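Local coordinates for ferrous iron transport protein B (Escherichia coli, PDB 3I8S), which takes up ferrous iron across the inner membrane in a GTP-driven process, the cytosolic GTP-binding domain described here probably coupling nucleotide binding to channel opening, at residues V175-P180 / L242-A247. Numbering follows the deposited sequence.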
loop_
_atom_site.group_PDB
_atom_site.type_symbol
_atom_site.label_atom_id
_atom_site.label_comp_id
_atom_site.label_asym_id
_atom_site.label_seq_id
_atom_site.Cartn_x
_atom_site.Cartn_y
_atom_site.Cartn_z
ATOM N N VAL A 175 4.118 -9.537 7.976
ATOM C CA VAL A 175 4.917 -9.073 9.092
ATOM C C VAL A 175 4.611 -9.947 10.284
ATOM O O VAL A 175 3.454 -10.298 10.545
ATOM C CB VAL A 175 4.668 -7.577 9.375
ATOM C CG1 VAL A 175 5.537 -7.122 10.538
ATOM C CG2 VAL A 175 4.985 -6.777 8.121
ATOM N N HIS A 176 5.655 -10.330 10.999
ATOM C CA HIS A 176 5.506 -11.177 12.170
ATOM C C HIS A 176 5.713 -10.363 13.428
ATOM O O HIS A 176 6.811 -10.316 13.993
ATOM C CB HIS A 176 6.463 -12.381 12.147
ATOM C CG HIS A 176 6.067 -13.452 13.109
ATOM N ND1 HIS A 176 5.183 -14.454 12.782
ATOM C CD2 HIS A 176 6.393 -13.646 14.406
ATOM C CE1 HIS A 176 4.988 -15.230 13.831
ATOM N NE2 HIS A 176 5.718 -14.765 14.830
ATOM N N TYR A 177 4.634 -9.726 13.876
ATOM C CA TYR A 177 4.681 -8.915 15.079
ATOM C C TYR A 177 4.683 -9.751 16.340
ATOM O O TYR A 177 4.045 -10.817 16.393
ATOM C CB TYR A 177 3.467 -7.995 15.150
ATOM C CG TYR A 177 3.326 -7.029 14.014
ATOM C CD1 TYR A 177 2.398 -7.241 13.000
ATOM C CD2 TYR A 177 4.146 -5.904 13.931
ATOM C CE1 TYR A 177 2.266 -6.312 11.962
ATOM C CE2 TYR A 177 4.017 -4.987 12.916
ATOM C CZ TYR A 177 3.065 -5.207 11.932
ATOM O OH TYR A 177 2.961 -4.286 10.948
ATOM N N ALA A 178 5.377 -9.239 17.364
ATOM C CA ALA A 178 5.395 -9.846 18.716
ATOM C C ALA A 178 3.962 -9.999 19.235
ATOM O O ALA A 178 3.129 -9.090 19.015
ATOM C CB ALA A 178 6.256 -9.008 19.689
ATOM N N GLN A 179 3.651 -11.139 19.853
ATOM C CA GLN A 179 2.244 -11.439 20.248
ATOM C C GLN A 179 1.619 -10.357 21.165
ATOM O O GLN A 179 0.433 -10.047 21.028
ATOM C CB GLN A 179 2.103 -12.808 20.893
ATOM C CG GLN A 179 0.631 -13.285 21.016
ATOM C CD GLN A 179 -0.045 -13.462 19.668
ATOM O OE1 GLN A 179 0.482 -14.152 18.800
ATOM N NE2 GLN A 179 -1.207 -12.811 19.471
ATOM N N PRO A 180 2.394 -9.783 22.098
ATOM C CA PRO A 180 1.713 -8.743 22.899
ATOM C C PRO A 180 1.207 -7.567 22.038
ATOM O O PRO A 180 0.126 -7.030 22.308
ATOM C CB PRO A 180 2.800 -8.313 23.904
ATOM C CG PRO A 180 3.713 -9.441 23.976
ATOM C CD PRO A 180 3.766 -9.985 22.575
ATOM N N LEU A 242 9.134 0.749 18.395
ATOM C CA LEU A 242 10.246 0.329 17.568
ATOM C C LEU A 242 10.138 -1.142 17.178
ATOM O O LEU A 242 10.598 -1.527 16.093
ATOM C CB LEU A 242 11.540 0.552 18.319
ATOM C CG LEU A 242 12.892 0.351 17.643
ATOM C CD1 LEU A 242 12.874 0.865 16.225
ATOM C CD2 LEU A 242 13.987 1.041 18.471
ATOM N N HIS A 243 9.557 -1.972 18.052
ATOM C CA HIS A 243 9.314 -3.377 17.672
ATOM C C HIS A 243 8.350 -3.513 16.494
ATOM O O HIS A 243 8.497 -4.421 15.668
ATOM C CB HIS A 243 8.774 -4.199 18.842
ATOM C CG HIS A 243 9.813 -4.578 19.847
ATOM N ND1 HIS A 243 10.454 -5.799 19.839
ATOM C CD2 HIS A 243 10.309 -3.901 20.904
ATOM C CE1 HIS A 243 11.299 -5.859 20.853
ATOM N NE2 HIS A 243 11.236 -4.713 21.510
ATOM N N ILE A 244 7.339 -2.651 16.443
ATOM C CA ILE A 244 6.385 -2.606 15.313
ATOM C C ILE A 244 7.170 -2.315 14.045
ATOM O O ILE A 244 7.115 -3.074 13.094
ATOM C CB ILE A 244 5.265 -1.564 15.521
ATOM C CG1 ILE A 244 4.407 -1.904 16.730
ATOM C CG2 ILE A 244 4.332 -1.470 14.276
ATOM C CD1 ILE A 244 3.411 -0.764 17.142
ATOM N N ALA A 245 7.955 -1.240 14.063
ATOM C CA ALA A 245 8.733 -0.836 12.878
ATOM C C ALA A 245 9.740 -1.900 12.473
ATOM O O ALA A 245 9.854 -2.215 11.278
ATOM C CB ALA A 245 9.424 0.520 13.118
ATOM N N ASP A 246 10.431 -2.483 13.461
ATOM C CA ASP A 246 11.501 -3.446 13.218
ATOM C C ASP A 246 10.914 -4.722 12.576
ATOM O O ASP A 246 11.499 -5.272 11.649
ATOM C CB ASP A 246 12.277 -3.765 14.519
ATOM C CG ASP A 246 13.379 -2.722 14.843
ATOM O OD1 ASP A 246 13.797 -1.958 13.942
ATOM O OD2 ASP A 246 13.858 -2.679 16.007
ATOM N N ALA A 247 9.742 -5.159 13.047
ATOM C CA ALA A 247 9.052 -6.319 12.437
ATOM C C ALA A 247 8.842 -6.065 10.931
ATOM O O ALA A 247 9.089 -6.934 10.100
ATOM C CB ALA A 247 7.713 -6.609 13.122
HETATM O O HOH W 1 8.480 -9.603 10.458
HETATM O O HOH W 2 7.438 -7.219 16.833
#
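The extended chain 175-178 runs alongside one turn of helix 240-259, packed closest at the A247 methyl. V175 CG1, anti to its backbone N (chi1 -179°), lies 3.4 Å from A247 CB, tighter than usual. The same CG1 sits over one face of the Y177 ring, toward its rim, so the A247 methyl packs against both CG1 and the ring's CD2 corner. In Y177, chi1 (-60°) sets CG anti to its own carbonyl carbon and chi2 (104°) turns the CD2-CE2 side to the helix: CD2 is 3.7 Å from A247 CB, CE2 3.8 Å from I244 CG2. I244 O meets the ring edge near its plane, 3.6 Å from CE2.

Toward A178 and H243, by contrast, side chains do not touch across the contact and water fills in between the backbones. One water accepts from H176 N and donates to A247 O (2.8 Å); a second accepts from A178 N (2.9 Å), at the N-cap of helix 179-191, and donates to H243 O. H176 turns its imidazole away, ND1 hydrogen-bonded to E173 OE1.

An alanine at Y177 would lose the hydroxyl's hydrogen bonds to R248 and E110 and would probably loosen packing against I244 and A247. Y177 and I244 also pack on helices 179-191 (L182, L181) and 198-210 (L206, L209) of the helical domain, while V175 reaches helix 98-111 of the G domain, where the two domains join.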